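Local structure of chaperone SycD (Chlamydia pneumoniae, 4NRH) at residues Q50-Y64 with V82-F96. The protein binds the gatekeeper CopN as a type III secretion chaperone of the LcrH/SycD family, in a complex that probably directs translocator secretion. Sequence-based numbering, arbitrary orientation.
Sequences QKIFKISSEDLEKVY and VFRWLVFFNPFVSKF
Ile55 CD1 sits over the centre of one face of the Phe89 ring, a CH-pi contact 3.8 Å from the centroid, while Phe88 CD2 lies against the opposite face and Phe53 CD2 meets the edge. The Tyr64 ring carries the extended Lys95 chain across one face, with CE lying 3.9 Å from its centroid, and Leu86 CD1 stands at its edge. The first torsion of Tyr64 swings CG away from the backbone N, and the ring enters as a knob the hole formed by Phe83, Leu86, Lys95 and Phe96; it meets the rings of Phe83 and Phe96 obliquely, the Phe96 plane turned by 36°. Beyond the ring, Lys95 NZ reaches the syn lone pair of Glu61 OE1 at 2.9 Å in a salt bridge; the Glu61 chain bends at chi2, which carries its carboxylate back to the lysine. The Gln50 amide is held at both ends: OE1 accepts from Asn90 ND2 at 2.6 Å, the two amide planes 55° apart, and NE2 donates to Ile55 O. Asn90 OD1 in turn takes Phe92 N in an Asx turn, which fixes the rotation of that amide. Gln50 N also bonds to Phe89 O (2.9 Å), tying helix 49-52 to the end of helix 76-89. In the apolar core, Leu60 CD2 and Val63 CG1 both pack on Leu86 CD2, and farther along Val63 CG1 meets Val82 CG1 at 3.6 Å. The segments 57-64 and 82-89, at 161°, pack as an antiparallel helical hairpin, consistent with the helix pairs of tetratricopeptide-type chaperones. Helix 94-106 continues from Lys95 and Phe96, and its Ser99 OG is hydrogen-bonded to Tyr64 OH; helix 9-19 packs on Phe53 and Phe89 through Ile17 and Leu14, and helix 31-35 touches Phe88 through Leu31.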
loop_
_atom_site.group_PDB
_atom_site.type_symbol
_atom_site.label_atom_id
_atom_site.label_comp_id
_atom_site.label_asym_id
_atom_site.label_seq_id
_atom_site.Cartn_x
_atom_site.Cartn_y
_atom_site.Cartn_z
ATOM N N GLN D 50 14.332 6.773 4.950
ATOM C CA GLN D 50 15.116 6.322 6.094
ATOM C C GLN D 50 14.868 7.259 7.270
ATOM O O GLN D 50 14.637 6.823 8.400
ATOM C CB GLN D 50 16.607 6.280 5.762
ATOM C CG GLN D 50 17.491 6.240 6.999
ATOM C CD GLN D 50 18.971 6.288 6.679
ATOM O OE1 GLN D 50 19.368 6.607 5.559
ATOM N NE2 GLN D 50 19.798 5.973 7.669
ATOM N N LYS D 51 14.917 8.556 6.981
ATOM C CA LYS D 51 14.664 9.592 7.974
ATOM C C LYS D 51 13.232 9.520 8.493
ATOM O O LYS D 51 12.999 9.497 9.702
ATOM C CB LYS D 51 14.939 10.972 7.374
ATOM C CG LYS D 51 14.481 12.137 8.232
ATOM C CD LYS D 51 15.351 12.288 9.466
ATOM C CE LYS D 51 15.111 13.627 10.143
ATOM N NZ LYS D 51 16.019 13.835 11.304
ATOM N N ILE D 52 12.281 9.493 7.563
ATOM C CA ILE D 52 10.858 9.440 7.888
ATOM C C ILE D 52 10.489 8.226 8.743
ATOM O O ILE D 52 9.727 8.344 9.703
ATOM C CB ILE D 52 10.004 9.432 6.602
ATOM C CG1 ILE D 52 10.191 10.745 5.836
ATOM C CG2 ILE D 52 8.534 9.205 6.925
ATOM C CD1 ILE D 52 9.690 10.700 4.410
ATOM N N PHE D 53 11.042 7.065 8.406
ATOM C CA PHE D 53 10.707 5.830 9.111
ATOM C C PHE D 53 11.628 5.591 10.303
ATOM O O PHE D 53 11.567 4.538 10.942
ATOM C CB PHE D 53 10.766 4.633 8.159
ATOM C CG PHE D 53 9.698 4.643 7.103
ATOM C CD1 PHE D 53 8.389 4.960 7.427
ATOM C CD2 PHE D 53 10.003 4.338 5.786
ATOM C CE1 PHE D 53 7.403 4.971 6.458
ATOM C CE2 PHE D 53 9.021 4.349 4.812
ATOM C CZ PHE D 53 7.719 4.665 5.149
ATOM N N LYS D 54 12.478 6.575 10.590
ATOM C CA LYS D 54 13.394 6.532 11.730
ATOM C C LYS D 54 14.292 5.298 11.709
ATOM O O LYS D 54 14.483 4.640 12.732
ATOM C CB LYS D 54 12.616 6.594 13.048
ATOM C CG LYS D 54 11.699 7.800 13.167
ATOM C CD LYS D 54 12.490 9.098 13.112
ATOM C CE LYS D 54 13.435 9.223 14.295
ATOM N NZ LYS D 54 14.230 10.480 14.234
ATOM N N ILE D 55 14.839 4.991 10.538
ATOM C CA ILE D 55 15.739 3.857 10.386
ATOM C C ILE D 55 17.183 4.299 10.598
ATOM O O ILE D 55 17.648 5.246 9.965
ATOM C CB ILE D 55 15.601 3.206 8.996
ATOM C CG1 ILE D 55 14.153 2.780 8.747
ATOM C CG2 ILE D 55 16.540 2.018 8.865
ATOM C CD1 ILE D 55 13.904 2.263 7.346
ATOM N N SER D 56 17.890 3.624 11.498
ATOM C CA SER D 56 19.279 3.971 11.772
ATOM C C SER D 56 20.170 3.531 10.617
ATOM O O SER D 56 19.833 2.599 9.885
ATOM C CB SER D 56 19.752 3.332 13.077
ATOM O OG SER D 56 19.850 1.923 12.950
ATOM N N SER D 57 21.305 4.203 10.455
ATOM C CA SER D 57 22.246 3.868 9.394
ATOM C C SER D 57 22.862 2.494 9.634
ATOM O O SER D 57 23.274 1.815 8.693
ATOM C CB SER D 57 23.343 4.930 9.291
ATOM O OG SER D 57 24.243 4.839 10.381
ATOM N N GLU D 58 22.922 2.094 10.899
ATOM C CA GLU D 58 23.385 0.761 11.262
ATOM C C GLU D 58 22.424 -0.302 10.739
ATOM O O GLU D 58 22.847 -1.372 10.301
ATOM C CB GLU D 58 23.540 0.636 12.780
ATOM C CG GLU D 58 24.510 1.635 13.397
ATOM C CD GLU D 58 23.830 2.916 13.844
ATOM O OE1 GLU D 58 23.088 3.514 13.036
ATOM O OE2 GLU D 58 24.042 3.327 15.004
ATOM N N ASP D 59 21.129 -0.001 10.797
ATOM C CA ASP D 59 20.104 -0.903 10.281
ATOM C C ASP D 59 20.244 -1.111 8.777
ATOM O O ASP D 59 20.123 -2.232 8.286
ATOM C CB ASP D 59 18.706 -0.376 10.611
ATOM C CG ASP D 59 18.340 -0.567 12.069
ATOM O OD1 ASP D 59 18.887 -1.493 12.704
ATOM O OD2 ASP D 59 17.503 0.208 12.580
ATOM N N LEU D 60 20.491 -0.025 8.049
ATOM C CA LEU D 60 20.652 -0.101 6.601
ATOM C C LEU D 60 21.915 -0.867 6.230
ATOM O O LEU D 60 21.949 -1.572 5.221
ATOM C CB LEU D 60 20.687 1.298 5.982
ATOM C CG LEU D 60 19.373 2.081 5.973
ATOM C CD1 LEU D 60 19.490 3.298 5.071
ATOM C CD2 LEU D 60 18.220 1.196 5.531
ATOM N N GLU D 61 22.954 -0.719 7.046
ATOM C CA GLU D 61 24.208 -1.427 6.818
ATOM C C GLU D 61 24.013 -2.935 6.933
ATOM O O GLU D 61 24.569 -3.700 6.145
ATOM C CB GLU D 61 25.286 -0.955 7.793
ATOM C CG GLU D 61 26.665 -1.525 7.501
ATOM C CD GLU D 61 27.124 -1.255 6.079
ATOM O OE1 GLU D 61 26.906 -0.132 5.580
ATOM O OE2 GLU D 61 27.702 -2.171 5.457
ATOM N N LYS D 62 23.234 -3.356 7.926
ATOM C CA LYS D 62 22.908 -4.769 8.095
ATOM C C LYS D 62 22.220 -5.305 6.847
ATOM O O LYS D 62 22.531 -6.396 6.370
ATOM C CB LYS D 62 22.005 -4.989 9.311
ATOM C CG LYS D 62 22.659 -4.732 10.658
ATOM C CD LYS D 62 21.651 -4.942 11.781
ATOM C CE LYS D 62 22.266 -4.701 13.149
ATOM N NZ LYS D 62 21.247 -4.806 14.232
ATOM N N VAL D 63 21.284 -4.520 6.324
ATOM C CA VAL D 63 20.553 -4.881 5.117
ATOM C C VAL D 63 21.487 -4.915 3.908
ATOM O O VAL D 63 21.360 -5.778 3.038
ATOM C CB VAL D 63 19.392 -3.897 4.853
ATOM C CG1 VAL D 63 18.681 -4.242 3.559
ATOM C CG2 VAL D 63 18.408 -3.919 6.015
ATOM N N TYR D 64 22.430 -3.978 3.865
ATOM C CA TYR D 64 23.402 -3.922 2.777
ATOM C C TYR D 64 24.236 -5.197 2.705
ATOM O O TYR D 64 24.480 -5.727 1.621
ATOM C CB TYR D 64 24.321 -2.710 2.929
ATOM C CG TYR D 64 25.339 -2.588 1.817
ATOM C CD1 TYR D 64 24.939 -2.350 0.509
ATOM C CD2 TYR D 64 26.698 -2.721 2.073
ATOM C CE1 TYR D 64 25.863 -2.240 -0.513
ATOM C CE2 TYR D 64 27.631 -2.613 1.057
ATOM C CZ TYR D 64 27.208 -2.373 -0.234
ATOM O OH TYR D 64 28.128 -2.265 -1.251
ATOM N N VAL D 82 16.919 -6.506 -2.634
ATOM C CA VAL D 82 17.421 -5.845 -1.434
ATOM C C VAL D 82 17.940 -4.432 -1.702
ATOM O O VAL D 82 17.596 -3.491 -0.985
ATOM C CB VAL D 82 18.549 -6.672 -0.782
ATOM C CG1 VAL D 82 19.202 -5.893 0.350
ATOM C CG2 VAL D 82 18.007 -8.003 -0.281
ATOM N N PHE D 83 18.762 -4.287 -2.738
ATOM C CA PHE D 83 19.376 -2.997 -3.046
ATOM C C PHE D 83 18.352 -1.943 -3.464
ATOM O O PHE D 83 18.523 -0.762 -3.167
ATOM C CB PHE D 83 20.448 -3.157 -4.129
ATOM C CG PHE D 83 21.632 -3.970 -3.689
ATOM C CD1 PHE D 83 22.203 -3.760 -2.444
ATOM C CD2 PHE D 83 22.182 -4.933 -4.519
ATOM C CE1 PHE D 83 23.292 -4.503 -2.029
ATOM C CE2 PHE D 83 23.271 -5.680 -4.109
ATOM C CZ PHE D 83 23.826 -5.465 -2.863
ATOM N N ARG D 84 17.298 -2.366 -4.155
ATOM C CA ARG D 84 16.217 -1.450 -4.510
ATOM C C ARG D 84 15.537 -0.881 -3.266
ATOM O O ARG D 84 15.206 0.302 -3.221
ATOM C CB ARG D 84 15.184 -2.138 -5.406
ATOM C CG ARG D 84 15.675 -2.423 -6.817
ATOM C CD ARG D 84 14.510 -2.533 -7.788
ATOM N NE ARG D 84 14.959 -2.651 -9.172
ATOM C CZ ARG D 84 14.765 -3.722 -9.934
ATOM N NH1 ARG D 84 14.118 -4.774 -9.451
ATOM N NH2 ARG D 84 15.212 -3.738 -11.183
ATOM N N TRP D 85 15.328 -1.731 -2.262
ATOM C CA TRP D 85 14.767 -1.287 -0.989
ATOM C C TRP D 85 15.685 -0.278 -0.304
ATOM O O TRP D 85 15.225 0.730 0.233
ATOM C CB TRP D 85 14.515 -2.479 -0.060
ATOM C CG TRP D 85 13.192 -3.150 -0.281
ATOM C CD1 TRP D 85 12.980 -4.396 -0.794
ATOM C CD2 TRP D 85 11.897 -2.608 0.007
ATOM N NE1 TRP D 85 11.632 -4.665 -0.842
ATOM C CE2 TRP D 85 10.946 -3.582 -0.357
ATOM C CE3 TRP D 85 11.450 -1.393 0.536
ATOM C CZ2 TRP D 85 9.577 -3.380 -0.210
ATOM C CZ3 TRP D 85 10.088 -1.194 0.683
ATOM C CH2 TRP D 85 9.168 -2.184 0.312
ATOM N N LEU D 86 16.983 -0.564 -0.322
ATOM C CA LEU D 86 17.980 0.324 0.266
ATOM C C LEU D 86 17.981 1.679 -0.430
ATOM O O LEU D 86 18.056 2.724 0.217
ATOM C CB LEU D 86 19.369 -0.305 0.186
ATOM C CG LEU D 86 19.665 -1.410 1.198
ATOM C CD1 LEU D 86 20.998 -2.058 0.884
ATOM C CD2 LEU D 86 19.655 -0.851 2.613
ATOM N N VAL D 87 17.899 1.647 -1.755
ATOM C CA VAL D 87 17.856 2.861 -2.556
ATOM C C VAL D 87 16.561 3.626 -2.286
ATOM O O VAL D 87 16.545 4.857 -2.260
ATOM C CB VAL D 87 17.987 2.528 -4.064
ATOM C CG1 VAL D 87 17.348 3.603 -4.921
ATOM C CG2 VAL D 87 19.450 2.328 -4.438
ATOM N N PHE D 88 15.485 2.884 -2.047
ATOM C CA PHE D 88 14.201 3.478 -1.689
ATOM C C PHE D 88 14.293 4.240 -0.370
ATOM O O PHE D 88 13.740 5.330 -0.232
ATOM C CB PHE D 88 13.118 2.395 -1.606
ATOM C CG PHE D 88 11.841 2.856 -0.956
ATOM C CD1 PHE D 88 10.870 3.510 -1.696
ATOM C CD2 PHE D 88 11.601 2.614 0.389
ATOM C CE1 PHE D 88 9.693 3.932 -1.104
ATOM C CE2 PHE D 88 10.427 3.032 0.986
ATOM C CZ PHE D 88 9.471 3.690 0.238
ATOM N N PHE D 89 14.996 3.657 0.596
ATOM C CA PHE D 89 15.142 4.264 1.915
ATOM C C PHE D 89 16.122 5.435 1.912
ATOM O O PHE D 89 15.860 6.472 2.520
ATOM C CB PHE D 89 15.581 3.210 2.932
ATOM C CG PHE D 89 14.483 2.271 3.336
ATOM C CD1 PHE D 89 13.232 2.758 3.681
ATOM C CD2 PHE D 89 14.694 0.902 3.365
ATOM C CE1 PHE D 89 12.215 1.899 4.050
ATOM C CE2 PHE D 89 13.680 0.038 3.732
ATOM C CZ PHE D 89 12.439 0.537 4.075
ATOM N N ASN D 90 17.252 5.267 1.231
ATOM C CA ASN D 90 18.245 6.329 1.136
ATOM C C ASN D 90 18.969 6.273 -0.206
ATOM O O ASN D 90 19.972 5.574 -0.345
ATOM C CB ASN D 90 19.250 6.230 2.290
ATOM C CG ASN D 90 20.127 7.469 2.421
ATOM O OD1 ASN D 90 20.283 8.244 1.478
ATOM N ND2 ASN D 90 20.709 7.653 3.602
ATOM N N PRO D 91 18.459 7.018 -1.198
ATOM C CA PRO D 91 18.996 7.017 -2.563
ATOM C C PRO D 91 20.264 7.852 -2.724
ATOM O O PRO D 91 20.756 7.995 -3.844
ATOM C CB PRO D 91 17.855 7.622 -3.381
ATOM C CG PRO D 91 17.177 8.541 -2.429
ATOM C CD PRO D 91 17.276 7.889 -1.073
ATOM N N PHE D 92 20.786 8.393 -1.627
ATOM C CA PHE D 92 21.984 9.226 -1.693
ATOM C C PHE D 92 23.236 8.469 -1.265
ATOM O O PHE D 92 24.323 9.042 -1.201
ATOM C CB PHE D 92 21.805 10.484 -0.840
ATOM C CG PHE D 92 20.653 11.345 -1.271
ATOM C CD1 PHE D 92 20.776 12.191 -2.360
ATOM C CD2 PHE D 92 19.447 11.307 -0.590
ATOM C CE1 PHE D 92 19.719 12.983 -2.764
ATOM C CE2 PHE D 92 18.386 12.098 -0.989
ATOM C CZ PHE D 92 18.523 12.937 -2.078
ATOM N N VAL D 93 23.082 7.181 -0.977
ATOM C CA VAL D 93 24.229 6.335 -0.675
ATOM C C VAL D 93 24.709 5.668 -1.959
ATOM O O VAL D 93 24.031 4.800 -2.509
ATOM C CB VAL D 93 23.893 5.264 0.374
ATOM C CG1 VAL D 93 25.135 4.454 0.720
ATOM C CG2 VAL D 93 23.306 5.911 1.621
ATOM N N SER D 94 25.877 6.089 -2.432
ATOM C CA SER D 94 26.368 5.698 -3.751
ATOM C C SER D 94 26.628 4.200 -3.898
ATOM O O SER D 94 26.443 3.639 -4.978
ATOM C CB SER D 94 27.647 6.469 -4.080
ATOM O OG SER D 94 28.669 6.177 -3.145
ATOM N N LYS D 95 27.055 3.554 -2.816
ATOM C CA LYS D 95 27.358 2.127 -2.872
ATOM C C LYS D 95 26.091 1.284 -3.011
ATOM O O LYS D 95 26.150 0.139 -3.457
ATOM C CB LYS D 95 28.160 1.691 -1.643
ATOM C CG LYS D 95 27.375 1.617 -0.348
ATOM C CD LYS D 95 28.278 1.153 0.785
ATOM C CE LYS D 95 27.507 0.975 2.082
ATOM N NZ LYS D 95 28.393 0.522 3.191
ATOM N N PHE D 96 24.948 1.847 -2.627
ATOM C CA PHE D 96 23.671 1.160 -2.816
ATOM C C PHE D 96 23.361 1.049 -4.305
ATOM O O PHE D 96 23.026 -0.024 -4.803
ATOM C CB PHE D 96 22.529 1.889 -2.100
ATOM C CG PHE D 96 22.604 1.832 -0.598
ATOM C CD1 PHE D 96 23.566 1.065 0.043
ATOM C CD2 PHE D 96 21.697 2.540 0.176
ATOM C CE1 PHE D 96 23.629 1.017 1.423
ATOM C CE2 PHE D 96 21.755 2.494 1.557
ATOM C CZ PHE D 96 22.721 1.731 2.181
#